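Vacuolar aminopeptidase 1 (Saccharomyces cerevisiae, PDB 5JGF) removes amino acids, preferably neutral or hydrophobic ones, from the N-termini of peptides and proteins in the yeast vacuole, as a zinc-dependent M18 aminopeptidase. Local coordinates at residues Y295-I300 / T304-K309. Residues are numbered along the deposited sequence; the frame is centred on the assembly and turned at random.
Sequences YDNEEI and TRQGAK. With ZN (zinc ion), chain L.
Asn297 and the turn at Thr304–Gly307 meet through a single amide nitrogen that serves two oxygens. Asn297 ND2 donates to Thr304 OG1 at 2.7 Å, nearly straight (162°), and to Gln306 OE1 at 2.8 Å in a more bent bond. Both acceptors lie close to the plane of the Asn297 amide, one on each N-H, whereas the Gln306 amide is turned 63° from it. Asparagine suits this place because it tolerates the left-handed backbone conformation found here better than most residues, and because its OD1 accepts from Tyr119 OH. In Gln306, chi1 (59°) sets CG beside the Asp296 carboxylate, 3.5 Å from Asp296 OD1, and the bend at chi2 then turns OE1 to Asn297 ND2.

One backbone hydrogen bond joins the segments next to it: Asp296 N donates to Gln306 O at 3.0 Å. Gly307, with no side chain, offers a bare CA to Asp296 O at 3.2 Å in a CA-H...O contact. A water bridges the same Asp296 O to Ala308 N.

The contact lies in the loop that leaves strand 289-295 of the mixed sheet, whose last residue is Tyr295, and leads to helix 312-324, with Thr304 to Gly307 forming a type I turn. On its way the loop carries Glu298 and Glu299 to the two-zinc centre. Glu299 grips one zinc ion through both carboxylate oxygens, alongside Asp262 and His438, while Glu298 OE1 accepts from the water on that zinc.

Apolar contact is concentrated at the strand end. Ala308 CA sits over one face of the Tyr295 ring in a CH-pi contact, offset toward the rim and 3.8 Å from the centroid, and the small Ala308 lets the backbone come this close; Leu419 of helix 416-423 packs against both residues. At the ring's far end the Tyr295 hydroxyl donates to a water that in turn donates to Ala308 O.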
ATOM      1  N   TYR D 295      23.050 -43.381   3.028  1.00 13.98           N
ATOM      2  CA  TYR D 295      21.881 -43.160   2.186  1.00 12.48           C
ATOM      3  C   TYR D 295      22.012 -42.055   1.148  1.00 12.63           C
ATOM      4  O   TYR D 295      22.772 -41.100   1.314  1.00 12.49           O
ATOM      5  CB  TYR D 295      20.673 -42.837   3.069  1.00 13.47           C
ATOM      6  CG  TYR D 295      20.318 -43.929   4.050  1.00 12.62           C
ATOM      7  CD1 TYR D 295      19.579 -45.040   3.646  1.00 13.86           C
ATOM      8  CD2 TYR D 295      20.729 -43.855   5.381  1.00 13.18           C
ATOM      9  CE1 TYR D 295      19.254 -46.050   4.546  1.00 13.47           C
ATOM     10  CE2 TYR D 295      20.412 -44.863   6.289  1.00 13.58           C
ATOM     11  CZ  TYR D 295      19.675 -45.954   5.866  1.00 14.43           C
ATOM     12  OH  TYR D 295      19.359 -46.948   6.763  1.00 14.63           O
ATOM     13  N   ASP D 296      21.240 -42.204   0.080  1.00 12.27           N
ATOM     14  CA  ASP D 296      21.187 -41.227  -0.996  1.00 13.60           C
ATOM     15  C   ASP D 296      19.904 -40.442  -0.719  1.00 12.05           C
ATOM     16  O   ASP D 296      19.147 -40.778   0.193  1.00 12.87           O
ATOM     17  CB  ASP D 296      21.070 -41.959  -2.342  1.00 12.29           C
ATOM     18  CG  ASP D 296      21.193 -41.035  -3.548  1.00 15.43           C
ATOM     19  OD1 ASP D 296      21.019 -41.535  -4.682  1.00 14.29           O
ATOM     20  OD2 ASP D 296      21.465 -39.826  -3.380  1.00 15.10           O
ATOM     21  N   ASN D 297      19.693 -39.377  -1.482  1.00 11.58           N
ATOM     22  CA  ASN D 297      18.480 -38.573  -1.416  1.00 11.35           C
ATOM     23  C   ASN D 297      17.953 -37.991  -0.104  1.00 11.22           C
ATOM     24  O   ASN D 297      16.757 -37.731   0.004  1.00 10.38           O
ATOM     25  CB  ASN D 297      17.346 -39.351  -2.094  1.00 10.69           C
ATOM     26  CG  ASN D 297      17.695 -39.767  -3.513  1.00 10.36           C
ATOM     27  OD1 ASN D 297      18.341 -39.021  -4.254  1.00 15.36           O
ATOM     28  ND2 ASN D 297      17.256 -40.950  -3.905  1.00  9.97           N
ATOM     29  N   GLU D 298      18.807 -37.771   0.886  1.00 10.53           N
ATOM     30  CA  GLU D 298      18.317 -37.167   2.125  1.00 11.43           C
ATOM     31  C   GLU D 298      17.935 -35.714   1.819  1.00 13.37           C
ATOM     32  O   GLU D 298      16.970 -35.176   2.369  1.00 11.82           O
ATOM     33  CB  GLU D 298      19.403 -37.196   3.207  1.00 12.22           C
ATOM     34  CG  GLU D 298      18.986 -36.617   4.574  1.00 14.43           C
ATOM     35  CD  GLU D 298      18.925 -35.093   4.596  1.00 17.43           C
ATOM     36  OE1 GLU D 298      19.653 -34.455   3.812  1.00 15.97           O
ATOM     37  OE2 GLU D 298      18.162 -34.531   5.414  1.00 20.32           O
ATOM     38  N   GLU D 299      18.688 -35.089   0.918  1.00 11.69           N
ATOM     39  CA  GLU D 299      18.445 -33.696   0.564  1.00 13.85           C
ATOM     40  C   GLU D 299      17.141 -33.463  -0.192  1.00 14.89           C
ATOM     41  O   GLU D 299      16.731 -32.316  -0.374  1.00 13.82           O
ATOM     42  CB  GLU D 299      19.627 -33.148  -0.234  1.00 14.31           C
ATOM     43  CG  GLU D 299      20.952 -33.187   0.542  1.00 13.02           C
ATOM     44  CD  GLU D 299      21.006 -32.212   1.716  1.00 14.73           C
ATOM     45  OE1 GLU D 299      19.955 -31.670   2.126  1.00 15.09           O
ATOM     46  OE2 GLU D 299      22.113 -31.992   2.241  1.00 14.88           O
ATOM     47  N   ILE D 300      16.492 -34.536  -0.643  1.00 12.93           N
ATOM     48  CA  ILE D 300      15.219 -34.375  -1.332  1.00 14.67           C
ATOM     49  C   ILE D 300      14.064 -35.092  -0.633  1.00 14.35           C
ATOM     50  O   ILE D 300      13.044 -35.383  -1.252  1.00 14.60           O
ATOM     51  CB  ILE D 300      15.281 -34.820  -2.815  1.00 14.57           C
ATOM     52  CG1 ILE D 300      15.724 -36.279  -2.922  1.00 14.53           C
ATOM     53  CG2 ILE D 300      16.216 -33.897  -3.595  1.00 13.02           C
ATOM     54  CD1 ILE D 300      15.560 -36.848  -4.317  1.00 14.59           C
ATOM     55  N   THR D 304      12.716 -42.469  -1.442  1.00 13.55           N
ATOM     56  CA  THR D 304      13.144 -43.138  -2.672  1.00 13.20           C
ATOM     57  C   THR D 304      13.662 -44.491  -2.192  1.00 14.94           C
ATOM     58  O   THR D 304      13.885 -44.676  -0.995  1.00 14.26           O
ATOM     59  CB  THR D 304      14.300 -42.404  -3.382  1.00 14.26           C
ATOM     60  OG1 THR D 304      15.478 -42.467  -2.570  1.00 14.83           O
ATOM     61  CG2 THR D 304      13.935 -40.938  -3.646  1.00 13.30           C
ATOM     62  N   ARG D 305      13.864 -45.434  -3.101  1.00 13.30           N
ATOM     63  CA  ARG D 305      14.340 -46.739  -2.662  1.00 14.46           C
ATOM     64  C   ARG D 305      15.773 -46.685  -2.144  1.00 15.62           C
ATOM     65  O   ARG D 305      16.171 -47.525  -1.339  1.00 15.98           O
ATOM     66  CB  ARG D 305      14.218 -47.768  -3.788  1.00 17.23           C
ATOM     67  CG  ARG D 305      15.288 -47.685  -4.845  1.00 18.88           C
ATOM     68  CD  ARG D 305      15.047 -48.728  -5.925  1.00 20.30           C
ATOM     69  NE  ARG D 305      16.174 -48.789  -6.842  1.00 21.79           N
ATOM     70  CZ  ARG D 305      16.988 -49.831  -6.957  1.00 20.19           C
ATOM     71  NH1 ARG D 305      16.793 -50.915  -6.221  1.00 19.88           N
ATOM     72  NH2 ARG D 305      18.015 -49.773  -7.791  1.00 20.99           N
ATOM     73  N   GLN D 306      16.539 -45.687  -2.586  1.00 14.24           N
ATOM     74  CA  GLN D 306      17.925 -45.555  -2.152  1.00 13.31           C
ATOM     75  C   GLN D 306      18.089 -44.564  -0.997  1.00 13.40           C
ATOM     76  O   GLN D 306      19.204 -44.277  -0.566  1.00 12.41           O
ATOM     77  CB  GLN D 306      18.827 -45.153  -3.331  1.00 13.81           C
ATOM     78  CG  GLN D 306      18.462 -43.833  -4.011  1.00 14.69           C
ATOM     79  CD  GLN D 306      17.535 -44.003  -5.210  1.00 17.84           C
ATOM     80  OE1 GLN D 306      17.057 -43.020  -5.785  1.00 19.68           O
ATOM     81  NE2 GLN D 306      17.286 -45.245  -5.599  1.00 13.59           N
ATOM     82  N   GLY D 307      16.966 -44.048  -0.506  1.00 13.57           N
ATOM     83  CA  GLY D 307      16.987 -43.120   0.612  1.00 14.14           C
ATOM     84  C   GLY D 307      16.674 -43.866   1.899  1.00 13.22           C
ATOM     85  O   GLY D 307      16.369 -45.060   1.862  1.00 12.49           O
ATOM     86  N   ALA D 308      16.734 -43.175   3.034  1.00 13.12           N
ATOM     87  CA  ALA D 308      16.465 -43.810   4.325  1.00 13.29           C
ATOM     88  C   ALA D 308      15.124 -44.531   4.389  1.00 14.57           C
ATOM     89  O   ALA D 308      15.015 -45.574   5.026  1.00 13.23           O
ATOM     90  CB  ALA D 308      16.551 -42.782   5.451  1.00 14.45           C
ATOM     91  N   LYS D 309      14.104 -43.981   3.737  1.00 12.39           N
ATOM     92  CA  LYS D 309      12.789 -44.605   3.766  1.00 13.68           C
ATOM     93  C   LYS D 309      12.731 -45.869   2.907  1.00 12.87           C
ATOM     94  O   LYS D 309      11.764 -46.627   2.986  1.00 12.84           O
ATOM     95  CB  LYS D 309      11.718 -43.600   3.324  1.00 12.79           C
ATOM     96  CG  LYS D 309      11.598 -42.393   4.262  1.00 16.10           C
ATOM     97  CD  LYS D 309      10.564 -41.387   3.764  1.00 15.87           C
ATOM     98  CE  LYS D 309      10.514 -40.141   4.646  1.00 17.54           C
ATOM     99  NZ  LYS D 309      10.009 -40.424   6.023  1.00 16.28           N
TER
HETATM  100 ZN    ZN L 602      21.612 -30.938   3.925  1.00 16.19          ZN
HETATM  101  O   HOH W   1      16.802 -47.715   5.997  1.00 14.79           O
HETATM  102  O   HOH W   2      17.939 -40.585   2.868  1.00 11.90           O
HETATM  103  O   HOH W   3      20.964 -32.608   5.024  1.00 22.31           O